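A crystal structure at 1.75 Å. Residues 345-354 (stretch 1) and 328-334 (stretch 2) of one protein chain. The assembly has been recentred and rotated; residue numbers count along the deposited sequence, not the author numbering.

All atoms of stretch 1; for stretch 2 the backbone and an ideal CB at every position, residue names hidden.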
# COMPACT_ATOMS: atom_id res chain seq x y z
N ASN A 345 -26.05 -9.80 0.79
CA ASN A 345 -25.47 -10.25 2.05
C ASN A 345 -23.96 -10.45 1.92
O ASN A 345 -23.19 -9.98 2.76
CB ASN A 345 -26.13 -11.56 2.50
CG ASN A 345 -27.40 -11.31 3.30
OD1 ASN A 345 -28.15 -10.38 3.01
ND2 ASN A 345 -27.65 -12.16 4.29
N LYS A 346 -23.54 -11.15 0.87
CA LYS A 346 -22.12 -11.40 0.65
C LYS A 346 -21.38 -10.09 0.39
O LYS A 346 -20.24 -9.92 0.83
CB LYS A 346 -21.93 -12.36 -0.52
CG LYS A 346 -22.17 -13.82 -0.15
CD LYS A 346 -21.98 -14.73 -1.36
CE LYS A 346 -21.89 -16.18 -0.93
NZ LYS A 346 -23.07 -16.61 -0.13
N PHE A 347 -22.02 -9.17 -0.33
CA PHE A 347 -21.39 -7.89 -0.63
C PHE A 347 -21.17 -7.08 0.64
O PHE A 347 -20.08 -6.55 0.88
CB PHE A 347 -22.25 -7.06 -1.58
CG PHE A 347 -21.74 -5.67 -1.77
CD1 PHE A 347 -20.69 -5.41 -2.65
CD2 PHE A 347 -22.26 -4.61 -1.03
CE1 PHE A 347 -20.17 -4.12 -2.78
CE2 PHE A 347 -21.75 -3.33 -1.15
CZ PHE A 347 -20.70 -3.08 -2.03
N VAL A 348 -22.21 -6.96 1.46
CA VAL A 348 -22.12 -6.20 2.69
C VAL A 348 -21.00 -6.72 3.58
O VAL A 348 -20.26 -5.94 4.18
CB VAL A 348 -23.46 -6.25 3.47
CG1 VAL A 348 -23.27 -5.68 4.87
CG2 VAL A 348 -24.51 -5.45 2.72
N GLU A 349 -20.88 -8.04 3.67
CA GLU A 349 -19.84 -8.66 4.49
C GLU A 349 -18.46 -8.32 3.95
O GLU A 349 -17.55 -7.96 4.71
CB GLU A 349 -20.04 -10.18 4.51
CG GLU A 349 -18.93 -10.93 5.24
CD GLU A 349 -19.16 -12.44 5.24
OE1 GLU A 349 -19.42 -13.00 4.15
OE2 GLU A 349 -19.07 -13.05 6.32
N LEU A 350 -18.29 -8.41 2.63
CA LEU A 350 -17.02 -8.10 1.99
C LEU A 350 -16.66 -6.63 2.19
O LEU A 350 -15.54 -6.29 2.58
CB LEU A 350 -17.09 -8.42 0.50
CG LEU A 350 -15.86 -8.02 -0.34
CD1 LEU A 350 -14.63 -8.74 0.19
CD2 LEU A 350 -16.11 -8.37 -1.80
N TYR A 351 -17.62 -5.75 1.91
CA TYR A 351 -17.38 -4.32 2.05
C TYR A 351 -16.96 -3.98 3.47
O TYR A 351 -16.07 -3.17 3.68
CB TYR A 351 -18.63 -3.52 1.68
CG TYR A 351 -18.36 -2.04 1.48
CD1 TYR A 351 -17.91 -1.56 0.26
CD2 TYR A 351 -18.55 -1.14 2.53
CE1 TYR A 351 -17.65 -0.20 0.07
CE2 TYR A 351 -18.28 0.22 2.36
CZ TYR A 351 -17.83 0.68 1.13
OH TYR A 351 -17.57 2.02 0.96
N ASN A 352 -17.61 -4.61 4.46
CA ASN A 352 -17.28 -4.35 5.85
C ASN A 352 -15.85 -4.80 6.16
O ASN A 352 -15.11 -4.11 6.86
CB ASN A 352 -18.25 -5.06 6.79
CG ASN A 352 -17.97 -4.77 8.24
OD1 ASN A 352 -17.48 -5.62 8.98
ND2 ASN A 352 -18.26 -3.54 8.66
N GLU A 353 -15.48 -5.97 5.64
CA GLU A 353 -14.12 -6.48 5.86
C GLU A 353 -13.09 -5.50 5.33
O GLU A 353 -12.14 -5.13 6.03
CB GLU A 353 -13.94 -7.81 5.12
CG GLU A 353 -14.47 -9.03 5.84
CD GLU A 353 -14.36 -10.27 4.99
OE1 GLU A 353 -13.37 -10.40 4.24
OE2 GLU A 353 -15.27 -11.13 5.07
N LEU A 354 -13.27 -5.09 4.08
CA LEU A 354 -12.35 -4.18 3.41
C LEU A 354 -12.21 -2.79 4.00
O LEU A 354 -11.16 -2.16 3.88
CB LEU A 354 -12.74 -4.04 1.93
CG LEU A 354 -12.75 -5.34 1.12
CD1 LEU A 354 -13.27 -5.06 -0.27
CD2 LEU A 354 -11.33 -5.92 1.07
N UNK A 328 -14.96 -15.33 -7.96
CA UNK A 328 -14.48 -15.60 -6.60
C UNK A 328 -14.02 -14.32 -5.90
O UNK A 328 -14.26 -14.14 -4.71
CB UNK A 328 -13.33 -16.61 -6.64
N UNK A 329 -13.34 -13.44 -6.64
CA UNK A 329 -12.86 -12.18 -6.09
C UNK A 329 -13.99 -11.36 -5.46
O UNK A 329 -13.92 -10.95 -4.31
CB UNK A 329 -12.17 -11.36 -7.19
N UNK A 330 -15.02 -11.12 -6.26
CA UNK A 330 -16.16 -10.32 -5.83
C UNK A 330 -17.21 -11.09 -5.02
O UNK A 330 -18.18 -10.50 -4.55
CB UNK A 330 -16.83 -9.71 -7.06
N UNK A 331 -16.99 -12.39 -4.87
CA UNK A 331 -17.91 -13.25 -4.12
C UNK A 331 -19.32 -13.23 -4.71
O UNK A 331 -20.31 -13.19 -3.98
CB UNK A 331 -17.96 -12.82 -2.65
N UNK A 332 -19.39 -13.26 -6.03
CA UNK A 332 -20.67 -13.26 -6.72
C UNK A 332 -21.26 -14.66 -6.64
O UNK A 332 -20.58 -15.61 -6.26
CB UNK A 332 -20.52 -12.81 -8.17
N UNK A 333 -22.54 -14.77 -6.99
CA UNK A 333 -23.23 -16.05 -6.98
C UNK A 333 -23.52 -16.47 -8.41
O UNK A 333 -23.74 -15.63 -9.28
CB UNK A 333 -24.52 -15.97 -6.16
N UNK A 334 -23.50 -17.78 -8.65
CA UNK A 334 -23.77 -18.30 -9.98
C UNK A 334 -25.09 -19.07 -9.94
O UNK A 334 -25.20 -20.09 -9.25
CB UNK A 334 -22.62 -19.19 -10.47

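Stretch 1 is a continuous helix, and the face it turns to stretch 2 carries Lys346, Glu349, Leu350 and Glu353: an aliphatic patch beside two carboxylates.

Position 328 has helical backbone angles, and nothing of stretch 1 lies within 5.5 Å of its ideal CB. The visible atoms set no preference, and any residue compatible with a helix would fit. It is Arg328, whose side chain is out of reach of stretch 1.

At position 329 CA-to-CB points sideways, again with no atom of stretch 1 near the CB, so the choice remains wide. The residue is Lys329, fully extended; the contact here is made by its backbone, with Lys329 O 4.2 Å from Leu350 CD2.

Position 330 also points sideways. Its ideal CB lies 5.5 Å from Leu350 CD2, too far to demand a nonpolar group, though one would be agreeable. In the deposited Tyr330, OH accepts a hydrogen bond from Lys329 NZ at 3.0 Å.

Position 331 is the decisive one. Its phi of 59° and psi of 41° would favour glycine or asparagine, yet its CB points toward stretch 1, 4.5 Å from Lys346 CB and 4.9 Å from Leu350 CD2. A long side chain could run over the leucine to the carboxylates of Glu349 and Glu353, so lysine or arginine would suit the charge; a shorter aliphatic chain could pack against Leu350 and the methylenes of Lys346 without reaching the carboxylates. It is Arg331, with chi1 m and the rest of the chain extended. Its guanidinium forms a two-pronged salt bridge with Glu353: Arg331 NH1 donates to Glu353 OE2 at 3.1 Å, almost linearly, and Arg331 NH2 donates to Glu353 OE1 at 3.1 Å. OE2 lies near the guanidinium plane, leaving one face to be covered by Leu350 CD1, 3.8 Å from Arg331 CZ. Glu349 OE1, 4.1 Å from Arg331 NH1, is too distant for a salt bridge, but a water bridges the gap: it accepts from NH1 and donates to Glu349 OE1 and to Lys346 O. The backbone contributes too, as Arg331 O packs 3.5 Å from Lys346 CD.

At position 332 CA-to-CB points away, so stretch 1 exerts little selection. The residue is Phe332, whose ring end comes nearer but stays 6.3 Å away, from Phe332 CE1 to Phe347 CD1.

Position 333 has extended angles and a sideways CB; the methylenes of Lys346 offer a modest nonpolar surface, suited to valine, isoleucine or threonine. Val333 places CG2 4.2 Å from Lys346 CD.

Position 334, also extended, is out of reach and unconstrained by stretch 1; it is Val334.

Stretch 2 328-334: RKYRFVV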
# COMPACT_ATOMS: atom_id res chain seq x y z
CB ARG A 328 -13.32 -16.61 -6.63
CG ARG A 328 -13.72 -18.04 -6.98
CD ARG A 328 -12.59 -19.02 -6.67
NE ARG A 328 -11.43 -18.86 -7.54
CZ ARG A 328 -11.31 -19.40 -8.75
NH1 ARG A 328 -12.28 -20.15 -9.25
NH2 ARG A 328 -10.20 -19.21 -9.46
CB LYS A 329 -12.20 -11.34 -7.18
CG LYS A 329 -11.87 -9.91 -6.76
CD LYS A 329 -11.38 -9.07 -7.94
CE LYS A 329 -11.12 -7.63 -7.52
NZ LYS A 329 -10.82 -6.76 -8.69
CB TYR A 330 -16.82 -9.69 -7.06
CG TYR A 330 -15.91 -8.74 -7.81
CD1 TYR A 330 -15.50 -7.53 -7.25
CD2 TYR A 330 -15.46 -9.05 -9.10
CE1 TYR A 330 -14.68 -6.66 -7.94
CE2 TYR A 330 -14.63 -8.17 -9.80
CZ TYR A 330 -14.25 -6.98 -9.21
OH TYR A 330 -13.44 -6.10 -9.89
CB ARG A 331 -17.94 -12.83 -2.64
CG ARG A 331 -16.57 -12.92 -1.98
CD ARG A 331 -16.62 -12.59 -0.50
NE ARG A 331 -15.28 -12.58 0.08
CZ ARG A 331 -15.01 -12.29 1.35
NH1 ARG A 331 -16.00 -12.00 2.19
NH2 ARG A 331 -13.76 -12.29 1.78
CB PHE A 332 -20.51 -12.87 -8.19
CG PHE A 332 -20.12 -11.43 -8.41
CD1 PHE A 332 -20.53 -10.43 -7.52
CD2 PHE A 332 -19.40 -11.06 -9.54
CE1 PHE A 332 -20.23 -9.09 -7.77
CE2 PHE A 332 -19.10 -9.72 -9.80
CZ PHE A 332 -19.52 -8.74 -8.90
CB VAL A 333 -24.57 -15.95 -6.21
CG1 VAL A 333 -25.31 -17.28 -6.28
CG2 VAL A 333 -24.31 -15.56 -4.77
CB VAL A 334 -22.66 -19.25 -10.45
CG1 VAL A 334 -22.98 -19.78 -11.84
CG2 VAL A 334 -21.32 -18.51 -10.47
O HOH W 1 -18.79 -12.11 1.73
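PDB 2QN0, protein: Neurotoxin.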